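Local coordinates for extracellular solute-binding protein, family 1 (Trichodesmium erythraeum IMS101, PDB 6G7N) that probably serves as the periplasmic iron-binding component of an ABC transporter, holding a ferric ion in the cleft between two lobes, at residues K38-I43 against W64-A69; G160-F165 against D311-K316. One frame throughout, in Å; residues are numbered along the deposited sequence.

Interaction 1 of 2, residues K38-I43 against W64-A69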
loop_
_atom_site.group_PDB
_atom_site.type_symbol
_atom_site.label_atom_id
_atom_site.label_comp_id
_atom_site.label_asym_id
_atom_site.label_seq_id
_atom_site.Cartn_x
_atom_site.Cartn_y
_atom_site.Cartn_z
ATOM N N LYS A 38 -8.345 9.674 10.409
ATOM C CA LYS A 38 -8.911 10.005 11.714
ATOM C C LYS A 38 -7.871 9.985 12.821
ATOM O O LYS A 38 -7.876 10.856 13.691
ATOM C CB LYS A 38 -10.053 9.051 12.067
ATOM C CG LYS A 38 -11.296 9.278 11.235
ATOM C CD LYS A 38 -11.990 10.613 11.520
ATOM C CE LYS A 38 -12.491 10.739 12.955
ATOM N NZ LYS A 38 -13.219 12.023 13.202
ATOM N N LEU A 39 -6.943 9.034 12.760
ATOM C CA LEU A 39 -5.835 9.009 13.730
ATOM C C LEU A 39 -4.916 10.199 13.586
ATOM O O LEU A 39 -4.455 10.738 14.585
ATOM C CB LEU A 39 -5.029 7.715 13.656
ATOM C CG LEU A 39 -5.716 6.456 14.143
ATOM C CD1 LEU A 39 -4.875 5.244 13.815
ATOM C CD2 LEU A 39 -5.968 6.519 15.638
ATOM N N ILE A 40 -4.636 10.612 12.344
ATOM C CA ILE A 40 -3.795 11.803 12.122
ATOM C C ILE A 40 -4.470 13.006 12.778
ATOM O O ILE A 40 -3.816 13.753 13.519
ATOM C CB ILE A 40 -3.509 12.050 10.632
ATOM C CG1 ILE A 40 -2.634 10.926 10.086
ATOM C CG2 ILE A 40 -2.837 13.399 10.428
ATOM C CD1 ILE A 40 -2.547 10.891 8.582
ATOM N N GLU A 41 -5.771 13.168 12.515
ATOM C CA GLU A 41 -6.551 14.249 13.074
ATOM C C GLU A 41 -6.556 14.172 14.597
ATOM O O GLU A 41 -6.413 15.179 15.279
ATOM C CB GLU A 41 -7.976 14.218 12.470
ATOM N N ARG A 42 -6.724 12.979 15.147
ATOM C CA ARG A 42 -6.704 12.808 16.607
ATOM C C ARG A 42 -5.372 13.226 17.228
ATOM O O ARG A 42 -5.344 13.905 18.233
ATOM C CB ARG A 42 -7.050 11.361 16.975
ATOM C CG ARG A 42 -6.880 11.033 18.449
ATOM C CD ARG A 42 -7.343 9.634 18.752
ATOM N NE ARG A 42 -7.201 9.294 20.167
ATOM C CZ ARG A 42 -7.738 8.222 20.760
ATOM N NH1 ARG A 42 -8.483 7.359 20.084
ATOM N NH2 ARG A 42 -7.518 8.006 22.051
ATOM N N ILE A 43 -4.260 12.762 16.651
ATOM C CA ILE A 43 -2.950 13.127 17.180
ATOM C C ILE A 43 -2.710 14.646 17.032
ATOM O O ILE A 43 -2.167 15.276 17.942
ATOM C CB ILE A 43 -1.822 12.294 16.517
ATOM C CG1 ILE A 43 -1.996 10.807 16.866
ATOM C CG2 ILE A 43 -0.448 12.789 16.957
ATOM C CD1 ILE A 43 -1.150 9.878 15.997
ATOM N N TRP A 64 2.698 10.600 4.265
ATOM C CA TRP A 64 3.042 11.953 3.858
ATOM C C TRP A 64 2.085 13.038 4.507
ATOM O O TRP A 64 2.501 14.082 5.001
ATOM C CB TRP A 64 3.040 12.088 2.339
ATOM C CG TRP A 64 3.378 13.465 1.851
ATOM C CD1 TRP A 64 2.495 14.483 1.614
ATOM C CD2 TRP A 64 4.670 13.967 1.518
ATOM N NE1 TRP A 64 3.160 15.576 1.170
ATOM C CE2 TRP A 64 4.496 15.303 1.096
ATOM C CE3 TRP A 64 5.953 13.425 1.524
ATOM C CZ2 TRP A 64 5.560 16.100 0.700
ATOM C CZ3 TRP A 64 7.007 14.217 1.098
ATOM C CH2 TRP A 64 6.798 15.530 0.693
ATOM N N ARG A 65 0.804 12.682 4.466
ATOM C CA ARG A 65 -0.182 13.582 5.149
ATOM C C ARG A 65 0.113 13.722 6.651
ATOM O O ARG A 65 0.022 14.819 7.210
ATOM C CB ARG A 65 -1.590 13.038 4.938
ATOM C CG ARG A 65 -2.125 13.199 3.517
ATOM C CD ARG A 65 -3.473 12.528 3.252
ATOM N NE ARG A 65 -3.945 12.709 1.864
ATOM C CZ ARG A 65 -4.986 12.070 1.319
ATOM N NH1 ARG A 65 -5.681 11.165 2.016
ATOM N NH2 ARG A 65 -5.346 12.337 0.059
ATOM N N ALA A 66 0.535 12.638 7.296
ATOM C CA ALA A 66 0.939 12.702 8.712
ATOM C C ALA A 66 2.135 13.621 8.886
ATOM O O ALA A 66 2.181 14.454 9.795
ATOM C CB ALA A 66 1.208 11.303 9.255
ATOM N N GLN A 67 3.114 13.462 7.997
ATOM C CA GLN A 67 4.297 14.311 8.052
ATOM C C GLN A 67 3.936 15.797 7.899
ATOM O O GLN A 67 4.429 16.650 8.639
ATOM C CB GLN A 67 5.337 13.825 7.038
ATOM C CG GLN A 67 5.791 14.791 6.027
ATOM C CD GLN A 67 6.749 14.212 5.030
ATOM O OE1 GLN A 67 6.855 13.025 4.805
ATOM N NE2 GLN A 67 7.442 15.087 4.384
ATOM N N GLU A 68 3.073 16.076 6.938
ATOM C CA GLU A 68 2.643 17.479 6.717
ATOM C C GLU A 68 1.804 18.069 7.873
ATOM O O GLU A 68 1.828 19.280 8.112
ATOM C CB GLU A 68 1.899 17.613 5.397
ATOM C CG GLU A 68 2.769 17.319 4.178
ATOM C CD GLU A 68 3.976 18.231 4.013
ATOM O OE1 GLU A 68 3.773 19.409 3.664
ATOM O OE2 GLU A 68 5.132 17.760 4.194
ATOM N N ALA A 69 1.096 17.193 8.585
ATOM C CA ALA A 69 0.362 17.611 9.769
ATOM C C ALA A 69 1.297 17.929 10.947
ATOM O O ALA A 69 0.837 18.439 11.961
ATOM C CB ALA A 69 -0.655 16.542 10.151
#

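Interaction 2 of 2, residues G160-F165 against D311-K316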
loop_
_atom_site.group_PDB
_atom_site.type_symbol
_atom_site.label_atom_id
_atom_site.label_comp_id
_atom_site.label_asym_id
_atom_site.label_seq_id
_atom_site.Cartn_x
_atom_site.Cartn_y
_atom_site.Cartn_z
ATOM N N GLY A 160 -3.339 12.946 -20.750
ATOM C CA GLY A 160 -3.648 12.204 -21.962
ATOM C C GLY A 160 -3.856 10.725 -21.685
ATOM O O GLY A 160 -4.798 10.105 -22.178
ATOM N N TRP A 161 -2.972 10.155 -20.864
ATOM C CA TRP A 161 -3.111 8.752 -20.428
ATOM C C TRP A 161 -4.424 8.560 -19.683
ATOM O O TRP A 161 -5.191 7.636 -19.978
ATOM C CB TRP A 161 -1.923 8.333 -19.535
ATOM C CG TRP A 161 -2.139 6.974 -18.942
ATOM C CD1 TRP A 161 -1.868 5.747 -19.524
ATOM C CD2 TRP A 161 -2.744 6.673 -17.681
ATOM N NE1 TRP A 161 -2.295 4.741 -18.710
ATOM C CE2 TRP A 161 -2.839 5.262 -17.574
ATOM C CE3 TRP A 161 -3.242 7.451 -16.642
ATOM C CZ2 TRP A 161 -3.383 4.635 -16.442
ATOM C CZ3 TRP A 161 -3.796 6.822 -15.553
ATOM C CH2 TRP A 161 -3.869 5.448 -15.458
ATOM N N ALA A 162 -4.702 9.439 -18.723
ATOM C CA ALA A 162 -5.845 9.265 -17.863
ATOM C C ALA A 162 -7.165 9.386 -18.629
ATOM O O ALA A 162 -8.127 8.693 -18.326
ATOM C CB ALA A 162 -5.801 10.232 -16.705
ATOM N N LYS A 163 -7.177 10.271 -19.628
ATOM C CA LYS A 163 -8.335 10.424 -20.527
ATOM C C LYS A 163 -8.680 9.118 -21.333
ATOM O O LYS A 163 -9.831 8.700 -21.630
ATOM C CB LYS A 163 -8.077 11.604 -21.465
ATOM C CG LYS A 163 -9.274 12.050 -22.281
ATOM C CD LYS A 163 -9.227 13.552 -22.528
ATOM C CE LYS A 163 -10.534 14.037 -23.125
ATOM N NZ LYS A 163 -11.698 13.571 -22.338
ATOM N N GLY A 164 -7.619 8.433 -21.728
ATOM C CA GLY A 164 -7.815 7.147 -22.414
ATOM C C GLY A 164 -8.191 6.042 -21.445
ATOM O O GLY A 164 -9.030 5.206 -21.749
ATOM N N PHE A 165 -7.555 6.031 -20.267
ATOM C CA PHE A 165 -7.858 5.037 -19.245
ATOM C C PHE A 165 -9.311 5.097 -18.806
ATOM O O PHE A 165 -10.026 4.092 -18.781
ATOM C CB PHE A 165 -6.877 5.251 -18.080
ATOM C CG PHE A 165 -6.993 4.249 -16.973
ATOM C CD1 PHE A 165 -6.676 2.932 -17.197
ATOM C CD2 PHE A 165 -7.382 4.621 -15.715
ATOM C CE1 PHE A 165 -6.728 2.010 -16.170
ATOM C CE2 PHE A 165 -7.437 3.691 -14.675
ATOM C CZ PHE A 165 -7.099 2.384 -14.915
ATOM N N ASP A 311 -10.102 14.534 -11.208
ATOM C CA ASP A 311 -11.292 15.348 -11.382
ATOM C C ASP A 311 -11.389 15.867 -12.810
ATOM O O ASP A 311 -12.467 15.802 -13.429
ATOM C CB ASP A 311 -11.292 16.515 -10.395
ATOM C CG ASP A 311 -12.406 17.534 -10.703
ATOM O OD1 ASP A 311 -13.567 17.236 -10.402
ATOM O OD2 ASP A 311 -12.132 18.575 -11.322
ATOM N N ARG A 312 -10.279 16.370 -13.311
ATOM C CA ARG A 312 -10.252 16.885 -14.719
ATOM C C ARG A 312 -10.723 15.891 -15.787
ATOM O O ARG A 312 -11.413 16.248 -16.743
ATOM C CB ARG A 312 -8.833 17.389 -15.059
ATOM C CG ARG A 312 -8.572 17.960 -16.456
ATOM C CD ARG A 312 -9.426 19.165 -16.838
ATOM N NE ARG A 312 -9.186 19.769 -18.160
ATOM C CZ ARG A 312 -10.051 20.604 -18.746
ATOM N NH1 ARG A 312 -11.177 20.925 -18.120
ATOM N NH2 ARG A 312 -9.809 21.119 -19.941
ATOM N N VAL A 313 -10.382 14.612 -15.596
ATOM C CA VAL A 313 -10.756 13.600 -16.586
ATOM C C VAL A 313 -12.054 12.865 -16.261
ATOM O O VAL A 313 -12.425 11.917 -16.978
ATOM C CB VAL A 313 -9.620 12.590 -16.828
ATOM C CG1 VAL A 313 -8.373 13.311 -17.327
ATOM C CG2 VAL A 313 -9.292 11.738 -15.597
ATOM N N GLY A 314 -12.724 13.253 -15.190
ATOM C CA GLY A 314 -14.019 12.670 -14.858
ATOM C C GLY A 314 -13.946 11.237 -14.304
ATOM O O GLY A 314 -14.850 10.430 -14.524
ATOM N N TRP A 315 -12.898 10.927 -13.541
ATOM C CA TRP A 315 -12.809 9.682 -12.783
ATOM C C TRP A 315 -13.568 9.908 -11.486
ATOM O O TRP A 315 -13.135 10.669 -10.606
ATOM C CB TRP A 315 -11.356 9.378 -12.539
ATOM C CG TRP A 315 -11.036 8.083 -11.853
ATOM C CD1 TRP A 315 -11.799 7.319 -11.005
ATOM C CD2 TRP A 315 -9.771 7.453 -11.923
ATOM N NE1 TRP A 315 -11.082 6.231 -10.591
ATOM C CE2 TRP A 315 -9.818 6.310 -11.101
ATOM C CE3 TRP A 315 -8.591 7.742 -12.596
ATOM C CZ2 TRP A 315 -8.724 5.462 -10.947
ATOM C CZ3 TRP A 315 -7.513 6.904 -12.436
ATOM C CH2 TRP A 315 -7.583 5.777 -11.616
ATOM N N LYS A 316 -14.730 9.296 -11.429
ATOM C CA LYS A 316 -15.674 9.553 -10.322
ATOM C C LYS A 316 -15.163 9.310 -8.893
ATOM O O LYS A 316 -14.445 8.310 -8.617
ATOM C CB LYS A 316 -16.957 8.746 -10.555
ATOM C CG LYS A 316 -17.747 9.210 -11.793
ATOM C CD LYS A 316 -18.741 8.171 -12.356
ATOM C CE LYS A 316 -18.674 7.957 -13.884
ATOM N NZ LYS A 316 -17.834 6.850 -14.490
HETATM O O HOH W 1 -11.861 12.188 -19.653
#

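Interaction 1 of 2, residues K38-I43 against W64-A69
Ile40 of helix 36-46 meets Ala66 and Ala69 in an apolar helix-helix contact within one lobe of this two-lobed solute-binding fold. Helix 36-46 is the connection in a beta-alpha-beta crossover between parallel strands 28-33 and 54-58, which flank strand 2-7, and the chain then passes from strand 54-58 into helix 60-68. Both helices rest on the strand they flank in sequence: Ile40 and Ala66 also touch Phe55.

The two branches of Ile40 do different work. Its ethyl arm, CG1 lying anti to the carbonyl carbon (chi1 -67°) and CD1 extending it further, runs across to Ala66, where CD1 comes 3.8 Å from Ala66 CB. Ile40 CD1 also lies 3.8 Å from Ala66 N, so it rests against backbone as well. The other branch turns one helical turn further along, with Ile40 CG2 3.8 Å from Ala69 CB. Arg65 lends little more than its CB, 4.3 Å from Ile40 CD1; its guanidinium leads off to hydrogen-bond Asn303 through NH2. With an alanine at this position both branches of Ile40 would go, which is likely to open a gap between the helices and lose the packing against Ala66 and Ala69.

Facing the isoleucine with alanines lets the backbones come close, with Ile40 CA 5.9 Å from Ala66 CA. Shape and dispersion carry this contact, and no polar group fixes the spacing of these two segments.

Interaction 2 of 2, residues G160-F165 against D311-K316
Phe165 and Trp315 bring their rings together at the buried end, Phe165 CE2 lying 3.7 Å from Trp315 CH2. The indole corner arrives at the edge of the phenyl ring, near its plane, but the two planes are inclined at 54°, an oblique pairing with centroids 5.5 Å apart. Each ring reaches the other on a side chain extended away from its own backbone N (chi1 -176° in both). One face of the Phe165 ring is taken by Trp161, whose CH2 sits 3.6 Å above the plane of the Phe165 ring, toward the rim, and Phe169 makes edge-to-face contacts with both Phe165 and Trp315. The indole NH of Trp315 is satisfied by Arg135 O, which helps fix how the ring is turned.

Between the end of helix 303-312 and Trp315 the chain turns through a Schellman motif, Gly314 taking a positive phi and its N bonding back to Asp311 O at 3.1 Å. That turn sets Val313 against helix 140-167. Both methyls of Val313 reach Ala162 CB: with CG1 anti to the carbonyl carbon and CG2 between it and the backbone N (chi1 -59°), Val313 CG2 ends 4.0 Å from Ala162 CB and CG1 also leans on Lys163 N. On the solvent side Lys163 runs outward past Val313; in the modelled conformer Lys163 NZ donates to a water 3.0 Å away, which donates to Val313 O at 2.7 Å.

How the interactions relate
From the N terminus, 38-43 is met first, and interaction 1 closes a short loop of 20 residues through strand 54-58 to 64-69. Only after it has closed does interaction 2 open at 160-165, spanning 145 residues before 311-316 near the C terminus; the two are in series, neither nested nor crossed. Interaction 1 joins neighbouring helices of one lobe, whereas interaction 2 fastens the C-terminal tail to the long helix 140-167 of the other. Their centres lie 29 Å apart, nearest atoms about 12 Å. One helix from each contact reaches the cleft: helix 60-68 carries Arg62 of the D-glutamate pocket, and helix 140-167 carries the iron ligand Tyr141 near its start.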